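Local coordinates for nitrate reductase (Ulva prolifera, PDB 5YLY) that carries electrons from NADH through FAD in its cytochrome b5 reductase domain, part of the enzyme that reduces nitrate to nitrite in nitrate assimilation, at the flavin-adenine dinucleotide site. Coordinates in Å, arbitrary orientation; residue numbers count along the deposited sequence, not the author numbering.

The flavin-adenine dinucleotide site. Residues 69, 88-91, 105-107, 109-110, 114, 117, 120-124, 172, 175-176. With FAD (flavin-adenine dinucleotide), chain B.
Tyr109 lies in the bend of the FAD, its CG beside the backbone N, so that its CB sits over the imidazole part of the adenine while the ribose carbon C2B rests over the centre of the phenol ring. Lys107 CG packs on the opposite face of that ring. The adenine is sandwiched: on its other side the Phe117 ring, poorly ordered, stacks almost parallel.

The pyrophosphate sits at the N-terminus of helix 122-129, whose dipole would add to its binding. Lys122 N gives O1A a nearly straight bond, and Phe123 N donates to O1P. Ser124 grips O2P twice, through its backbone N and through OG at 2.7 Å; the same OG accepts a straight bond from Tyr109 N, which ties the adenine-binding loop to the phosphate site. Arg88 arrives from the other side, its chain bent at chi2, and NE makes a salt bridge to O1P at 2.8 Å, the oxygen 36° out of the guanidinium plane. An alanine here would remove that charge and would probably leave the pyrophosphate less firmly held, with helix 122-129 still donating to it.

The FAD is held mainly by the FAD-binding half of a ferredoxin-NADP reductase-type module, with Thr172, Thr175 and Pro176 reaching the isoalloxazine from the NAD-binding part. The RxYT motif, Arg88 to Thr91, lies at the end of strand 85-90. Tyr90 turns its ring edge toward the FAD isoalloxazine, planes 63° apart at the pyrimidine ring, and its OH bonds ribityl O4' at 2.8 Å. Across the flavin, Thr172 brings CB and CG2 against the pyrimidine ring, with CB 3.3 Å from N1. N3 and O2 are read by backbone: N3 donates to Val105 O (169° at H), and Lys107 N donates to O2. Thr91 N reaches the redox-active N5 at 3.3 Å, while Thr175 OG1 donates to O4 at 2.7 Å and lies 3.1 Å from N5.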
# COMPACT_ATOMS: atom_id res chain seq x y z
N HIS A 69 5.46 5.63 5.06
CA HIS A 69 5.67 4.20 5.41
C HIS A 69 6.83 4.08 6.41
O HIS A 69 7.36 5.09 6.88
CB HIS A 69 5.94 3.40 4.11
CG HIS A 69 7.21 3.78 3.39
ND1 HIS A 69 7.21 4.73 2.37
CD2 HIS A 69 8.46 3.27 3.51
CE1 HIS A 69 8.47 4.80 1.94
NE2 HIS A 69 9.25 3.93 2.59
N ARG A 88 13.47 -3.77 4.68
CA ARG A 88 12.50 -3.55 3.60
C ARG A 88 11.48 -2.52 4.06
O ARG A 88 11.24 -2.40 5.27
CB ARG A 88 11.77 -4.85 3.19
CG ARG A 88 12.65 -5.96 2.62
CD ARG A 88 13.25 -5.65 1.25
NE ARG A 88 13.99 -6.80 0.72
CZ ARG A 88 15.30 -7.02 0.84
NH1 ARG A 88 16.07 -6.15 1.50
NH2 ARG A 88 15.85 -8.10 0.32
N ALA A 89 10.86 -1.82 3.10
CA ALA A 89 9.79 -0.86 3.36
C ALA A 89 8.45 -1.57 3.53
O ALA A 89 8.18 -2.53 2.82
CB ALA A 89 9.68 0.11 2.19
N TYR A 90 7.60 -1.10 4.47
CA TYR A 90 6.24 -1.64 4.67
C TYR A 90 5.31 -0.51 5.04
O TYR A 90 5.68 0.41 5.79
CB TYR A 90 6.15 -2.74 5.76
CG TYR A 90 6.91 -3.97 5.34
CD1 TYR A 90 6.33 -4.91 4.48
CD2 TYR A 90 8.24 -4.15 5.70
CE1 TYR A 90 7.07 -5.99 3.99
CE2 TYR A 90 8.97 -5.26 5.27
CZ TYR A 90 8.40 -6.14 4.37
OH TYR A 90 9.18 -7.17 3.87
N THR A 91 4.10 -0.58 4.52
CA THR A 91 3.03 0.32 4.93
C THR A 91 2.09 -0.56 5.74
O THR A 91 1.43 -1.45 5.18
CB THR A 91 2.30 1.01 3.80
OG1 THR A 91 3.23 1.78 3.05
CG2 THR A 91 1.18 1.95 4.32
N VAL A 105 0.58 -6.57 6.72
CA VAL A 105 0.07 -7.68 5.90
C VAL A 105 1.18 -7.92 4.89
O VAL A 105 1.54 -7.01 4.14
CB VAL A 105 -1.30 -7.34 5.28
CG1 VAL A 105 -1.68 -8.33 4.19
CG2 VAL A 105 -2.36 -7.31 6.37
N VAL A 106 1.79 -9.13 4.93
CA VAL A 106 2.97 -9.43 4.14
C VAL A 106 2.76 -10.64 3.24
O VAL A 106 2.38 -11.71 3.70
CB VAL A 106 4.25 -9.57 5.05
CG1 VAL A 106 5.51 -9.86 4.22
CG2 VAL A 106 4.47 -8.33 5.94
N LYS A 107 3.08 -10.46 1.96
CA LYS A 107 3.09 -11.58 1.00
C LYS A 107 4.43 -12.33 1.24
O LYS A 107 5.51 -11.74 1.13
CB LYS A 107 3.04 -11.02 -0.44
CG LYS A 107 3.13 -12.12 -1.53
CD LYS A 107 1.89 -12.99 -1.61
CE LYS A 107 1.71 -13.51 -3.03
NZ LYS A 107 0.37 -14.13 -3.20
N TYR A 109 7.24 -14.71 0.09
CA TYR A 109 7.84 -15.24 -1.14
C TYR A 109 8.67 -16.41 -0.73
O TYR A 109 9.83 -16.27 -0.31
CB TYR A 109 8.65 -14.17 -1.87
CG TYR A 109 7.82 -13.05 -2.44
CD1 TYR A 109 6.94 -13.27 -3.49
CD2 TYR A 109 7.94 -11.75 -1.95
CE1 TYR A 109 6.17 -12.23 -4.03
CE2 TYR A 109 7.17 -10.71 -2.48
CZ TYR A 109 6.30 -10.95 -3.52
OH TYR A 109 5.55 -9.92 -4.03
N LYS A 110 8.04 -17.59 -0.77
CA LYS A 110 8.65 -18.82 -0.31
C LYS A 110 9.64 -19.39 -1.30
O LYS A 110 9.52 -19.17 -2.51
CB LYS A 110 7.56 -19.84 0.07
CG LYS A 110 6.73 -19.36 1.26
CD LYS A 110 5.61 -20.30 1.62
CE LYS A 110 4.72 -19.65 2.65
NZ LYS A 110 3.57 -20.51 3.01
N HIS A 114 8.54 -20.78 -7.05
CA HIS A 114 8.73 -20.11 -8.33
C HIS A 114 10.05 -20.57 -8.97
O HIS A 114 11.09 -20.51 -8.30
CB HIS A 114 8.76 -18.59 -8.09
CG HIS A 114 8.31 -17.78 -9.27
ND1 HIS A 114 9.11 -17.62 -10.38
CD2 HIS A 114 7.14 -17.12 -9.46
CE1 HIS A 114 8.41 -16.86 -11.21
NE2 HIS A 114 7.22 -16.55 -10.70
N PHE A 117 12.66 -17.72 -9.18
CA PHE A 117 13.14 -17.30 -7.87
C PHE A 117 13.18 -18.49 -6.90
O PHE A 117 12.35 -18.55 -5.98
CB PHE A 117 12.26 -16.17 -7.30
CG PHE A 117 11.97 -15.01 -8.23
CD1 PHE A 117 12.87 -13.95 -8.34
CD2 PHE A 117 10.79 -14.95 -8.96
CE1 PHE A 117 12.59 -12.87 -9.18
CE2 PHE A 117 10.51 -13.87 -9.80
CZ PHE A 117 11.42 -12.83 -9.90
N GLY A 120 13.45 -17.63 -3.09
CA GLY A 120 12.33 -16.88 -2.54
C GLY A 120 12.75 -15.46 -2.18
O GLY A 120 13.80 -14.99 -2.62
N GLY A 121 11.93 -14.81 -1.36
CA GLY A 121 12.18 -13.45 -0.88
C GLY A 121 12.88 -13.48 0.45
O GLY A 121 12.43 -14.19 1.37
N LYS A 122 13.99 -12.74 0.58
CA LYS A 122 14.81 -12.73 1.79
C LYS A 122 14.07 -12.29 3.08
O LYS A 122 14.00 -13.07 4.03
CB LYS A 122 16.08 -11.90 1.57
CG LYS A 122 17.13 -12.05 2.67
CD LYS A 122 18.56 -11.89 2.15
CE LYS A 122 18.94 -10.48 1.76
NZ LYS A 122 20.29 -10.43 1.12
N PHE A 123 13.56 -11.06 3.12
CA PHE A 123 12.93 -10.51 4.31
C PHE A 123 11.53 -11.06 4.60
O PHE A 123 11.21 -11.25 5.78
CB PHE A 123 12.94 -8.99 4.28
CG PHE A 123 12.83 -8.39 5.66
CD1 PHE A 123 13.84 -8.59 6.61
CD2 PHE A 123 11.69 -7.70 6.05
CE1 PHE A 123 13.72 -8.07 7.90
CE2 PHE A 123 11.58 -7.15 7.33
CZ PHE A 123 12.61 -7.33 8.24
N SER A 124 10.70 -11.33 3.56
CA SER A 124 9.38 -11.92 3.84
C SER A 124 9.52 -13.31 4.52
O SER A 124 8.73 -13.62 5.42
CB SER A 124 8.48 -11.96 2.61
OG SER A 124 9.08 -12.71 1.57
N THR A 172 2.20 -5.98 -4.00
CA THR A 172 2.39 -5.43 -2.64
C THR A 172 2.29 -3.90 -2.59
O THR A 172 2.17 -3.33 -1.50
CB THR A 172 3.70 -5.96 -2.01
OG1 THR A 172 4.81 -5.55 -2.79
CG2 THR A 172 3.71 -7.47 -1.82
N THR A 175 -0.71 -1.73 -0.17
CA THR A 175 -0.87 -1.17 1.20
C THR A 175 -0.64 0.35 1.29
O THR A 175 -1.44 0.96 2.01
CB THR A 175 -0.10 -1.95 2.23
OG1 THR A 175 1.27 -1.91 1.90
CG2 THR A 175 -0.59 -3.42 2.32
N PRO A 176 0.24 1.02 0.51
CA PRO A 176 0.25 2.50 0.56
C PRO A 176 -1.09 3.07 0.12
O PRO A 176 -1.54 4.04 0.69
CB PRO A 176 1.40 2.87 -0.39
CG PRO A 176 2.35 1.68 -0.31
CD PRO A 176 1.35 0.53 -0.33
PA FAD B . 13.48 -9.95 -2.08
O1A FAD B . 14.54 -10.83 -1.54
O2A FAD B . 13.78 -8.47 -1.99
O5B FAD B . 13.17 -10.41 -3.61
C5B FAD B . 13.00 -9.42 -4.64
C4B FAD B . 11.78 -9.73 -5.46
O4B FAD B . 11.85 -11.06 -6.01
C3B FAD B . 10.45 -9.70 -4.72
O3B FAD B . 9.99 -8.37 -4.49
C2B FAD B . 9.55 -10.50 -5.67
O2B FAD B . 8.97 -9.68 -6.68
C1B FAD B . 10.53 -11.52 -6.28
N9A FAD B . 10.38 -12.88 -5.77
C8A FAD B . 11.25 -13.55 -4.95
N7A FAD B . 10.85 -14.76 -4.62
C5A FAD B . 9.63 -14.89 -5.26
C6A FAD B . 8.67 -15.92 -5.27
N6A FAD B . 8.70 -16.97 -4.44
N1A FAD B . 7.57 -15.75 -6.04
C2A FAD B . 7.43 -14.61 -6.72
N3A FAD B . 8.25 -13.55 -6.75
C4A FAD B . 9.34 -13.75 -5.99
N1 FAD B . 5.24 -5.83 0.92
C2 FAD B . 4.28 -6.49 1.64
O2 FAD B . 4.20 -7.72 1.60
N3 FAD B . 3.37 -5.75 2.43
C4 FAD B . 3.34 -4.37 2.56
O4 FAD B . 2.58 -3.83 3.33
C4X FAD B . 4.36 -3.67 1.76
N5 FAD B . 4.38 -2.36 1.80
C5X FAD B . 5.32 -1.70 1.01
C6 FAD B . 5.33 -0.30 1.01
C7 FAD B . 6.26 0.41 0.24
C7M FAD B . 6.21 1.92 0.25
C8 FAD B . 7.20 -0.29 -0.55
C8M FAD B . 8.25 0.44 -1.36
C9 FAD B . 7.17 -1.69 -0.57
C9A FAD B . 6.25 -2.40 0.21
N10 FAD B . 6.22 -3.83 0.24
C10 FAD B . 5.27 -4.50 0.98
C1' FAD B . 7.27 -4.64 -0.41
C2' FAD B . 8.44 -4.93 0.53
O2' FAD B . 9.24 -3.76 0.72
C3' FAD B . 9.34 -6.06 0.01
O3' FAD B . 9.85 -5.72 -1.27
C4' FAD B . 8.67 -7.44 -0.01
O4' FAD B . 8.33 -7.81 1.33
C5' FAD B . 9.53 -8.52 -0.63
O5' FAD B . 10.85 -8.46 -0.04
P FAD B . 11.73 -9.79 0.19
O1P FAD B . 12.95 -9.44 0.95
O2P FAD B . 10.87 -10.91 0.73
O3P FAD B . 12.10 -10.17 -1.31
O HOH W 1 1.23 -4.12 5.62
O HOH W 2 6.17 -9.18 0.49